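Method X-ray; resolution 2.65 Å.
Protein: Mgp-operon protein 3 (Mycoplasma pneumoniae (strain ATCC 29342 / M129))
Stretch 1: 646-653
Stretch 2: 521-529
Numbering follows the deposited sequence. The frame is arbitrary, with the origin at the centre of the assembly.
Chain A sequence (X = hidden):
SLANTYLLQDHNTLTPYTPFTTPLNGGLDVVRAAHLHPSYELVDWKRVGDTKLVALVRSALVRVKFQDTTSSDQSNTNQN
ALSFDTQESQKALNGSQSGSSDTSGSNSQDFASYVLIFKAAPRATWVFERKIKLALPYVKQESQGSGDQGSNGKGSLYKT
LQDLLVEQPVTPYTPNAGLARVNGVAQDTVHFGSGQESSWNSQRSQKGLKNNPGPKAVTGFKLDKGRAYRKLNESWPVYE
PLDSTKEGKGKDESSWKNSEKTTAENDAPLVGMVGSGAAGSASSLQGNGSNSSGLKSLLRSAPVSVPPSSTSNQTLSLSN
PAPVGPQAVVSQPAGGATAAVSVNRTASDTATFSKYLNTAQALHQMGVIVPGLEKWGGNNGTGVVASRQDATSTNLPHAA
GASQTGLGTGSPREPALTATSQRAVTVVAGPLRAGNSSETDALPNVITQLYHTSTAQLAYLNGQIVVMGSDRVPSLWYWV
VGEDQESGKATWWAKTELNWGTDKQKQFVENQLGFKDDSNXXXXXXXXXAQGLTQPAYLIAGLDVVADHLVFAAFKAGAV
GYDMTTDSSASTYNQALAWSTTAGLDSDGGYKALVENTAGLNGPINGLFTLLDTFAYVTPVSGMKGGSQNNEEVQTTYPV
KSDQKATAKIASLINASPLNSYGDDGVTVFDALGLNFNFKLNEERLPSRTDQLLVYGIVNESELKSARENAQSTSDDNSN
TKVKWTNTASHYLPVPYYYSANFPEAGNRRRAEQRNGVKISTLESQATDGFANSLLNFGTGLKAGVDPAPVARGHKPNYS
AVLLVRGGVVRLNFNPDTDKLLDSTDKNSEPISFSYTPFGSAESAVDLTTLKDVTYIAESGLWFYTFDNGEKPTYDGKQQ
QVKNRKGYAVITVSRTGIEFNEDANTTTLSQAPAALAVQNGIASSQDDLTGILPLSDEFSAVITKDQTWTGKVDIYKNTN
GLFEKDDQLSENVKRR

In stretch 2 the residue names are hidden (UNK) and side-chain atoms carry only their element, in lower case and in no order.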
# COMPACT_ATOMS: atom_id res chain seq x y z
N ALA A 646 9.26 -24.72 -21.89
CA ALA A 646 9.04 -24.13 -23.21
C ALA A 646 7.56 -23.81 -23.50
O ALA A 646 7.27 -22.91 -24.28
CB ALA A 646 9.59 -25.04 -24.29
N THR A 647 6.65 -24.56 -22.86
CA THR A 647 5.20 -24.47 -23.08
C THR A 647 4.41 -23.80 -21.92
O THR A 647 3.19 -23.66 -22.02
CB THR A 647 4.67 -25.88 -23.42
OG1 THR A 647 3.33 -25.79 -23.92
CG2 THR A 647 4.75 -26.86 -22.24
N ALA A 648 5.11 -23.37 -20.85
CA ALA A 648 4.52 -22.75 -19.66
C ALA A 648 3.81 -21.43 -19.96
O ALA A 648 4.29 -20.65 -20.79
CB ALA A 648 5.58 -22.54 -18.59
N LYS A 649 2.65 -21.20 -19.30
CA LYS A 649 1.81 -20.02 -19.45
C LYS A 649 1.50 -19.43 -18.08
O LYS A 649 0.49 -19.78 -17.47
CB LYS A 649 0.50 -20.36 -20.19
CG LYS A 649 0.68 -21.01 -21.55
CD LYS A 649 -0.61 -21.64 -22.05
CE LYS A 649 -0.35 -22.91 -22.82
NZ LYS A 649 0.41 -22.67 -24.08
N ILE A 650 2.40 -18.57 -17.57
CA ILE A 650 2.25 -17.92 -16.27
C ILE A 650 1.89 -16.44 -16.47
O ILE A 650 2.65 -15.71 -17.10
CB ILE A 650 3.50 -18.14 -15.34
CG1 ILE A 650 3.83 -19.65 -15.09
CG2 ILE A 650 3.38 -17.38 -14.03
CD1 ILE A 650 2.73 -20.74 -14.87
N ALA A 651 0.73 -16.01 -15.95
CA ALA A 651 0.24 -14.64 -16.04
C ALA A 651 0.47 -13.93 -14.71
O ALA A 651 0.93 -14.56 -13.77
CB ALA A 651 -1.22 -14.64 -16.39
N SER A 652 0.16 -12.62 -14.63
CA SER A 652 0.37 -11.82 -13.40
C SER A 652 -0.89 -11.66 -12.57
O SER A 652 -2.00 -11.53 -13.10
CB SER A 652 0.96 -10.46 -13.73
OG SER A 652 2.36 -10.53 -13.93
N LEU A 653 -0.70 -11.61 -11.25
CA LEU A 653 -1.76 -11.46 -10.27
C LEU A 653 -1.33 -10.46 -9.18
O LEU A 653 -0.25 -10.60 -8.61
CB LEU A 653 -2.06 -12.86 -9.68
CG LEU A 653 -3.04 -12.99 -8.52
CD1 LEU A 653 -3.82 -14.28 -8.64
CD2 LEU A 653 -2.32 -12.96 -7.18
N UNK A 521 8.69 -18.71 -25.32
CA UNK A 521 8.27 -17.57 -26.13
C UNK A 521 6.79 -17.70 -26.46
O UNK A 521 6.35 -17.35 -27.56
o UNK A 521 9.44 -18.65 -28.03
c UNK A 521 9.15 -17.42 -27.38
N UNK A 522 6.01 -18.20 -25.48
CA UNK A 522 4.57 -18.39 -25.59
C UNK A 522 3.89 -17.09 -25.16
O UNK A 522 4.17 -16.58 -24.07
c UNK A 522 4.12 -19.57 -24.70
o UNK A 522 2.78 -21.43 -25.33
c UNK A 522 2.80 -20.20 -25.12
o UNK A 522 1.79 -19.46 -25.22
N UNK A 523 3.01 -16.57 -26.03
CA UNK A 523 2.28 -15.32 -25.79
C UNK A 523 1.38 -15.33 -24.54
O UNK A 523 1.14 -14.26 -23.97
o UNK A 523 2.34 -14.57 -28.07
c UNK A 523 1.46 -14.94 -27.02
N UNK A 524 0.91 -16.53 -24.11
CA UNK A 524 0.07 -16.68 -22.93
C UNK A 524 0.86 -16.66 -21.60
O UNK A 524 0.25 -16.51 -20.54
c UNK A 524 -3.32 -18.34 -23.11
c UNK A 524 -2.16 -17.55 -23.71
c UNK A 524 -4.64 -17.60 -23.22
c UNK A 524 -0.85 -17.90 -23.04
n UNK A 524 -4.65 -16.26 -22.56
N UNK A 525 2.21 -16.71 -21.67
CA UNK A 525 3.12 -16.56 -20.53
C UNK A 525 3.35 -15.05 -20.47
O UNK A 525 4.42 -14.54 -20.79
c UNK A 525 5.38 -17.31 -19.59
n UNK A 525 6.62 -16.94 -19.86
o UNK A 525 5.03 -17.62 -18.45
c UNK A 525 4.42 -17.35 -20.76
N UNK A 526 2.29 -14.34 -20.08
CA UNK A 526 2.15 -12.89 -20.05
C UNK A 526 2.61 -12.19 -18.76
O UNK A 526 2.59 -10.96 -18.75
o UNK A 526 -0.21 -13.27 -19.58
c UNK A 526 0.70 -12.51 -20.35
N UNK A 527 3.06 -12.92 -17.71
CA UNK A 527 3.55 -12.33 -16.44
C UNK A 527 4.58 -11.21 -16.63
O UNK A 527 5.34 -11.24 -17.61
o UNK A 527 6.49 -13.41 -15.92
c UNK A 527 4.12 -13.41 -15.53
c UNK A 527 5.42 -14.01 -16.02
n UNK A 527 5.35 -15.21 -16.55
N UNK A 528 4.65 -10.28 -15.66
CA UNK A 528 5.55 -9.12 -15.67
C UNK A 528 7.04 -9.44 -15.87
O UNK A 528 7.72 -8.67 -16.57
c UNK A 528 4.06 -7.53 -14.26
c UNK A 528 3.61 -7.52 -12.84
c UNK A 528 4.14 -6.14 -14.82
c UNK A 528 5.38 -8.28 -14.40
N UNK A 529 7.56 -10.54 -15.27
CA UNK A 529 8.98 -10.89 -15.42
C UNK A 529 9.35 -11.21 -16.86
O UNK A 529 10.37 -10.72 -17.37
c UNK A 529 10.90 -12.02 -14.20
n UNK A 529 13.39 -14.55 -12.87
c UNK A 529 12.87 -13.27 -13.39
c UNK A 529 9.40 -12.02 -14.47
c UNK A 529 11.39 -13.33 -13.64
O HOH W 1 -0.65 -11.27 -16.90

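Position 521 carries one carbon and one oxygen beyond CA. The CA-to-CB bond points away from stretch 1, and the side chain does not touch it. A lone hydroxyl on CB makes this Ser 521.

Position 522 has two carbons, the second bearing two oxygens. This is a short carboxylate. One oxygen lies 3.0 Å from NZ of Lys 649, and the CA-to-CB bond points toward stretch 1. The residue is Asp 522. Its OD2 makes the salt bridge, and the hydrogen bond within it is weak.

Position 523 again has one carbon and one oxygen. The CA-to-CB bond points away, and the side chain does not touch stretch 1. It is Ser 523.

Position 524 has four carbons in a row ending in nitrogen. CB sits 3.8 Å from CG of Lys 649, but the end of the chain leads away. The unbranched amine identifies Lys 524.

Position 525 has two carbons, the second carrying one oxygen and one nitrogen. The oxygen is 2.9 Å from N of Ile 650. This short amide is Asn 525, and its OD1 accepts a hydrogen bond from Ile 650 N. Its own N donates to Asp 522 O at 3.1 Å.

Position 526 has one carbon and one oxygen. The oxygen lies 3.6 Å from CB of Ala 651. It is Ser 526. A water accepts from Ser 652 N at 2.8 Å and donates weakly to Ser 526 OG at 3.4 Å.

Position 527 repeats the pattern of two carbons with one oxygen and one nitrogen on the second. The nitrogen is 2.8 Å from O of Ile 650. It is Asn 527. Both its ND2 and its backbone N donate to Ile 650 O, at 2.8 and 2.9 Å.

Position 528 has four carbons, forked at the second, and no polar side-chain atom. One terminal carbon comes 3.4 Å from OG of Ser 652. It is Leu 528. Its backbone N donates to Ser 652 OG at 2.9 Å.

Position 529 has four carbons in a row ending in nitrogen. The chain is extended and does not touch stretch 1. It is Lys 529.

The contact centres on Ile 650. Its backbone N and O are met by the amide groups of Asn 525 and Asn 527, with help from the backbone of Asn 527. The salt bridge lies toward one end and the Ser 652 hydroxyl toward the other. Three bonds to the backbone of Ile 650, one to Ser 652 OG and one salt bridge join segments distant in sequence; 508 Å² is buried, both sides summed.

Stretch 2 (521-529) SDSKNSNLK
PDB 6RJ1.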